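Local coordinates for protein cellulosomal scaffoldin (Acetivibrio cellulolyticus, PDB 3ZUC) that binds crystalline cellulose through this family 3b carbohydrate-binding module, one part of a much longer scaffoldin subunit of the cellulosome, at residues I89-A94 with T102-Q107; I22-R27 with Q85-A90. All coordinates share one frame; numbering follows the deposited sequence. Where two conformers were deposited one is given.

In the fold
From the N terminus, the chain first passes through 22-27, whose residues from Pro-24 onward open strand 24-30 of one sheet of a beta sandwich. It then makes a long excursion through strands of both sheets and returns along strand 83-91 of the facing sheet, where contact 2 closes a loop of 57 intervening residues. Contact 1 starts where contact 2 stops, sharing Ile-89 and Ala-90, and closes a loop of only seven residues when the chain crosses back into strand 102-112. The two loops follow one another rather than nest. Strands 24-30 and 102-112 are antiparallel neighbours, with a probable hydrogen bond from Val-106 N to Phe-26 O (2.8 Å); strand 83-91 packs against both from the facing sheet.

Contact 1. Residues I89-A94 with T102-Q107; sequences IAFSSA and TSIEVQ
Phe-91 meets Val-106 and Ile-104 in a buried, wholly apolar contact between the two facing sheets of the CBM3 beta sandwich. It lies at the end of strand 83-91, just before the chain turns at Ser-92 and crosses to strand 102-112. The side chains of Phe-91 and Val-106 arrive from opposite directions, and the far end of the ring does the touching: Phe-91 CZ lies 3.8 Å from Val-106 CG2, and the methyl sits at the ring edge, close to its plane. The neighbouring Phe-91 CE2 is 4.0 Å from the same methyl. Ile-104, two residues earlier, sends its delta methyl obliquely to the ring, with CD1 4.4 Å from Phe-91 CE2. In Val-106 the CG1 methyl is anti to the backbone N (chi1 179°), which leaves CG2 beside that nitrogen as the branch that meets the ring. A long, flat phenylalanine suits a place from which the gap between sheets must be spanned, while branched residues suit the extended strand opposite. Val-69 and Leu-28 also pack on Phe-91. With no hydrogen bond joining the segments, this contact depends on dispersion and the exclusion of water.

Contact 2. Residues I22-R27 with Q85-A90; sequences IYPKFR and QYLEIA
The ring of Phe-26 receives the delta methyl of Ile-89 obliquely, while the ring of Phe-10 meets it edge-to-face and Leu-43 adds a further aliphatic neighbour. Pro-24 brings a second, saturated ring to the contact, and its CG is 4.3 Å from Leu-87 CD2. These pairs belong to the core of the beta sandwich of the carbohydrate-binding module: strand 24-30 in one sheet faces strand 83-91 in the other, and the CA atoms of Pro-24 and Leu-87 are 9.9 Å apart, a separation bridged here by side chains, with no hydrogen bond between the two segments. Each strand alternates in character. Pro-24, Phe-26, Leu-87 and Ile-89 point inward and are buried, whereas the alternate residues, Lys-25 and Arg-27 on one strand and Tyr-86 and Glu-88 on the other, turn to the outer surfaces, where Arg-27 forms a salt bridge with Glu-9, Glu-88 is hydrogen-bonded to His-44, and the ring of Tyr-86 stacks on His-44. Proline is tolerated in the strand because its backbone pairing with Gly-108 needs no N-H from it, and its compact ring presents carbon to the core. Leu-87 keeps CG anti to its backbone N (chi1 166°), and its CD2 branch reaches across toward the proline; Phe-110 packs on it as well. The calcium ion lies about 12 Å from the leucine side chain, so the metal is not part of this contact. In Ile-89 CD1 is anti to CA (chi2 169°), and this extended arm brings CD1 to within 3.8 Å of Phe-26 CE1.

Contact 1. Residues I89-A94 with T102-Q107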
loop_
_atom_site.group_PDB
_atom_site.type_symbol
_atom_site.label_atom_id
_atom_site.label_comp_id
_atom_site.label_asym_id
_atom_site.label_seq_id
_atom_site.Cartn_x
_atom_site.Cartn_y
_atom_site.Cartn_z
ATOM N N ILE A 89 -1.875 1.883 -4.990
ATOM C CA ILE A 89 -2.609 0.664 -5.282
ATOM C C ILE A 89 -4.081 1.007 -5.446
ATOM O O ILE A 89 -4.641 1.760 -4.645
ATOM C CB ILE A 89 -2.418 -0.365 -4.157
ATOM C CG1 ILE A 89 -0.955 -0.781 -4.043
ATOM C CG2 ILE A 89 -3.311 -1.573 -4.361
ATOM C CD1 ILE A 89 -0.638 -1.587 -2.810
ATOM N N ALA A 90 -4.693 0.433 -6.482
ATOM C CA ALA A 90 -6.104 0.605 -6.795
ATOM C C ALA A 90 -6.755 -0.767 -7.011
ATOM O O ALA A 90 -6.092 -1.768 -7.301
ATOM C CB ALA A 90 -6.261 1.439 -8.054
ATOM N N PHE A 91 -8.070 -0.768 -6.873
ATOM C CA PHE A 91 -8.914 -1.951 -7.039
ATOM C C PHE A 91 -9.902 -1.712 -8.178
ATOM O O PHE A 91 -10.507 -0.646 -8.260
ATOM C CB PHE A 91 -9.761 -2.183 -5.782
ATOM C CG PHE A 91 -8.957 -2.501 -4.554
ATOM C CD1 PHE A 91 -8.515 -1.491 -3.724
ATOM C CD2 PHE A 91 -8.667 -3.811 -4.215
ATOM C CE1 PHE A 91 -7.793 -1.784 -2.589
ATOM C CE2 PHE A 91 -7.948 -4.108 -3.079
ATOM C CZ PHE A 91 -7.512 -3.101 -2.267
ATOM N N SER A 92 -10.093 -2.712 -9.031
ATOM C CA SER A 92 -11.093 -2.626 -10.073
ATOM C C SER A 92 -12.498 -2.884 -9.524
ATOM O O SER A 92 -12.672 -3.367 -8.410
ATOM C CB SER A 92 -10.799 -3.670 -11.135
ATOM O OG SER A 92 -11.106 -4.937 -10.593
ATOM N N SER A 93 -13.510 -2.611 -10.340
ATOM C CA SER A 93 -14.886 -2.874 -9.943
ATOM C C SER A 93 -15.162 -4.361 -9.670
ATOM O O SER A 93 -16.056 -4.692 -8.891
ATOM C CB SER A 93 -15.843 -2.361 -11.019
ATOM O OG SER A 93 -15.644 -3.068 -12.225
ATOM N N ALA A 94 -14.405 -5.254 -10.302
ATOM C CA ALA A 94 -14.567 -6.680 -10.075
ATOM C C ALA A 94 -14.087 -7.123 -8.689
ATOM O O ALA A 94 -14.453 -8.202 -8.221
ATOM C CB ALA A 94 -13.887 -7.490 -11.170
ATOM N N THR A 102 -15.467 -7.350 8.192
ATOM C CA THR A 102 -14.623 -8.326 7.493
ATOM C C THR A 102 -13.350 -7.677 7.051
ATOM O O THR A 102 -13.263 -6.457 6.939
ATOM C CB THR A 102 -15.311 -8.979 6.282
ATOM O OG1 THR A 102 -15.411 -8.096 5.166
ATOM C CG2 THR A 102 -16.685 -9.415 6.649
ATOM N N SER A 103 -12.353 -8.499 6.762
ATOM C CA SER A 103 -11.073 -7.991 6.333
ATOM C C SER A 103 -10.542 -8.761 5.146
ATOM O O SER A 103 -10.877 -9.931 4.933
ATOM C CB SER A 103 -10.069 -8.087 7.468
ATOM O OG SER A 103 -9.786 -9.443 7.752
ATOM N N ILE A 104 -9.689 -8.087 4.390
ATOM C CA ILE A 104 -8.971 -8.699 3.291
ATOM C C ILE A 104 -7.504 -8.316 3.370
ATOM O O ILE A 104 -7.134 -7.225 3.800
ATOM C CB ILE A 104 -9.519 -8.291 1.922
ATOM C CG1 ILE A 104 -9.501 -6.778 1.747
ATOM C CG2 ILE A 104 -10.917 -8.883 1.700
ATOM C CD1 ILE A 104 -9.719 -6.307 0.309
ATOM N N GLU A 105 -6.655 -9.220 2.901
ATOM C CA GLU A 105 -5.236 -8.946 2.724
ATOM C C GLU A 105 -4.960 -8.542 1.273
ATOM O O GLU A 105 -5.634 -8.997 0.343
ATOM C CB GLU A 105 -4.393 -10.186 3.074
ATOM C CG GLU A 105 -4.482 -10.588 4.556
ATOM C CD GLU A 105 -3.554 -11.722 4.986
ATOM O OE1 GLU A 105 -2.352 -11.685 4.690
ATOM O OE2 GLU A 105 -4.030 -12.632 5.701
ATOM N N VAL A 106 -3.934 -7.708 1.093
ATOM C CA VAL A 106 -3.410 -7.344 -0.212
ATOM C C VAL A 106 -1.897 -7.511 -0.124
ATOM O O VAL A 106 -1.233 -6.781 0.602
ATOM C CB VAL A 106 -3.767 -5.908 -0.568
ATOM C CG1 VAL A 106 -3.197 -5.559 -1.909
ATOM C CG2 VAL A 106 -5.282 -5.726 -0.578
ATOM N N GLN A 107 -1.367 -8.489 -0.846
ATOM C CA GLN A 107 0.043 -8.864 -0.756
ATOM C C GLN A 107 0.699 -8.657 -2.118
ATOM O O GLN A 107 0.263 -9.241 -3.113
ATOM C CB GLN A 107 0.144 -10.333 -0.356
ATOM C CG GLN A 107 1.542 -10.888 -0.310
ATOM C CD GLN A 107 1.577 -12.220 0.382
ATOM O OE1 GLN A 107 0.977 -12.373 1.449
ATOM N NE2 GLN A 107 2.261 -13.194 -0.197
#

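Contact 2. Residues I22-R27 with Q85-A90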
loop_
_atom_site.group_PDB
_atom_site.type_symbol
_atom_site.label_atom_id
_atom_site.label_comp_id
_atom_site.label_asym_id
_atom_site.label_seq_id
_atom_site.Cartn_x
_atom_site.Cartn_y
_atom_site.Cartn_z
ATOM N N ILE A 22 10.554 -4.512 -2.980
ATOM C CA ILE A 22 9.838 -4.068 -1.805
ATOM C C ILE A 22 8.545 -4.897 -1.761
ATOM O O ILE A 22 7.930 -5.183 -2.790
ATOM C CB ILE A 22 9.626 -2.539 -1.828
ATOM C CG1 ILE A 22 11.010 -1.863 -1.752
ATOM C CG2 ILE A 22 8.755 -2.092 -0.670
ATOM C CD1 ILE A 22 11.014 -0.360 -1.922
ATOM N N TYR A 23 8.160 -5.300 -0.550
ATOM C CA TYR A 23 7.150 -6.352 -0.333
ATOM C C TYR A 23 6.012 -5.880 0.585
ATOM O O TYR A 23 5.832 -6.383 1.696
ATOM C CB TYR A 23 7.813 -7.572 0.320
ATOM C CG TYR A 23 8.938 -8.240 -0.437
ATOM C CD1 TYR A 23 10.245 -7.763 -0.393
ATOM C CD2 TYR A 23 8.720 -9.421 -1.127
ATOM C CE1 TYR A 23 11.284 -8.434 -1.040
ATOM C CE2 TYR A 23 9.730 -10.076 -1.774
ATOM C CZ TYR A 23 11.022 -9.590 -1.729
ATOM O OH TYR A 23 12.002 -10.296 -2.369
ATOM N N PRO A 24 5.194 -4.926 0.132
ATOM C CA PRO A 24 4.134 -4.427 0.992
ATOM C C PRO A 24 3.014 -5.435 1.198
ATOM O O PRO A 24 2.549 -6.047 0.241
ATOM C CB PRO A 24 3.618 -3.209 0.205
ATOM C CG PRO A 24 3.907 -3.555 -1.223
ATOM C CD PRO A 24 5.220 -4.252 -1.172
ATOM N N LYS A 25 2.570 -5.566 2.446
ATOM C CA LYS A 25 1.409 -6.369 2.794
ATOM C C LYS A 25 0.449 -5.528 3.614
ATOM O O LYS A 25 0.813 -5.050 4.690
ATOM C CB LYS A 25 1.826 -7.619 3.623
ATOM C CG LYS A 25 2.569 -8.615 2.818
ATOM C CD LYS A 25 2.851 -9.874 3.566
ATOM C CE LYS A 25 1.609 -10.628 3.989
ATOM N NZ LYS A 25 1.896 -12.111 4.107
ATOM N N PHE A 26 -0.771 -5.368 3.116
ATOM C CA PHE A 26 -1.802 -4.627 3.797
ATOM C C PHE A 26 -2.914 -5.562 4.255
ATOM O O PHE A 26 -3.251 -6.521 3.556
ATOM C CB PHE A 26 -2.470 -3.621 2.846
ATOM C CG PHE A 26 -1.614 -2.463 2.412
ATOM C CD1 PHE A 26 -0.744 -2.556 1.354
ATOM C CD2 PHE A 26 -1.727 -1.240 3.058
ATOM C CE1 PHE A 26 0.012 -1.409 0.972
ATOM C CE2 PHE A 26 -1.010 -0.134 2.673
ATOM C CZ PHE A 26 -0.155 -0.226 1.656
ATOM N N ARG A 27 -3.529 -5.249 5.388
ATOM C CA ARG A 27 -4.791 -5.865 5.784
ATOM C C ARG A 27 -5.783 -4.744 6.001
ATOM O O ARG A 27 -5.536 -3.830 6.788
ATOM C CB ARG A 27 -4.655 -6.734 7.037
ATOM C CG ARG A 27 -5.986 -7.403 7.418
ATOM C CD ARG A 27 -5.798 -8.600 8.316
ATOM N NE ARG A 27 -5.272 -8.208 9.607
ATOM C CZ ARG A 27 -4.788 -9.066 10.491
ATOM N NH1 ARG A 27 -4.745 -10.363 10.205
ATOM N NH2 ARG A 27 -4.343 -8.619 11.648
ATOM N N GLN A 85 8.902 9.197 -3.904
ATOM C CA GLN A 85 7.888 8.557 -4.733
ATOM C C GLN A 85 6.872 7.885 -3.847
ATOM O O GLN A 85 7.120 7.634 -2.665
ATOM C CB GLN A 85 8.488 7.491 -5.673
ATOM C CG GLN A 85 9.524 8.047 -6.620
ATOM C CD GLN A 85 9.812 7.156 -7.798
ATOM O OE1 GLN A 85 9.067 6.215 -8.100
ATOM N NE2 GLN A 85 10.859 7.494 -8.532
ATOM N N TYR A 86 5.730 7.541 -4.436
ATOM C CA TYR A 86 4.826 6.599 -3.816
ATOM C C TYR A 86 4.287 5.614 -4.831
ATOM O O TYR A 86 4.092 5.925 -6.004
ATOM C CB TYR A 86 3.686 7.284 -3.052
ATOM C CG TYR A 86 2.784 8.218 -3.830
ATOM C CD1 TYR A 86 3.100 9.557 -3.939
ATOM C CD2 TYR A 86 1.584 7.794 -4.385
ATOM C CE1 TYR A 86 2.236 10.464 -4.568
ATOM C CE2 TYR A 86 0.727 8.690 -5.031
ATOM C CZ TYR A 86 1.059 10.022 -5.114
ATOM O OH TYR A 86 0.196 10.925 -5.725
ATOM N N LEU A 87 4.040 4.410 -4.335
ATOM C CA LEU A 87 3.193 3.416 -4.977
ATOM C C LEU A 87 1.754 3.735 -4.627
ATOM O O LEU A 87 1.442 3.930 -3.451
ATOM C CB LEU A 87 3.554 2.040 -4.423
ATOM C CG LEU A 87 2.571 0.904 -4.714
ATOM C CD1 LEU A 87 2.510 0.542 -6.174
ATOM C CD2 LEU A 87 2.892 -0.301 -3.849
ATOM N N GLU A 88 0.881 3.754 -5.624
ATOM C CA GLU A 88 -0.553 3.868 -5.420
ATOM C C GLU A 88 -1.215 2.582 -5.909
ATOM O O GLU A 88 -1.100 2.227 -7.087
ATOM C CB GLU A 88 -1.135 5.073 -6.172
ATOM C CG GLU A 88 -2.633 5.216 -5.985
ATOM C CD GLU A 88 -3.128 6.562 -6.471
ATOM O OE1 GLU A 88 -2.979 7.573 -5.758
ATOM O OE2 GLU A 88 -3.651 6.620 -7.596
ATOM N N ILE A 89 -1.875 1.883 -4.990
ATOM C CA ILE A 89 -2.609 0.664 -5.282
ATOM C C ILE A 89 -4.081 1.007 -5.446
ATOM O O ILE A 89 -4.641 1.760 -4.645
ATOM C CB ILE A 89 -2.418 -0.365 -4.157
ATOM C CG1 ILE A 89 -0.955 -0.781 -4.043
ATOM C CG2 ILE A 89 -3.311 -1.573 -4.361
ATOM C CD1 ILE A 89 -0.638 -1.587 -2.810
ATOM N N ALA A 90 -4.693 0.433 -6.482
ATOM C CA ALA A 90 -6.104 0.605 -6.795
ATOM C C ALA A 90 -6.755 -0.767 -7.011
ATOM O O ALA A 90 -6.092 -1.768 -7.301
ATOM C CB ALA A 90 -6.261 1.439 -8.054
#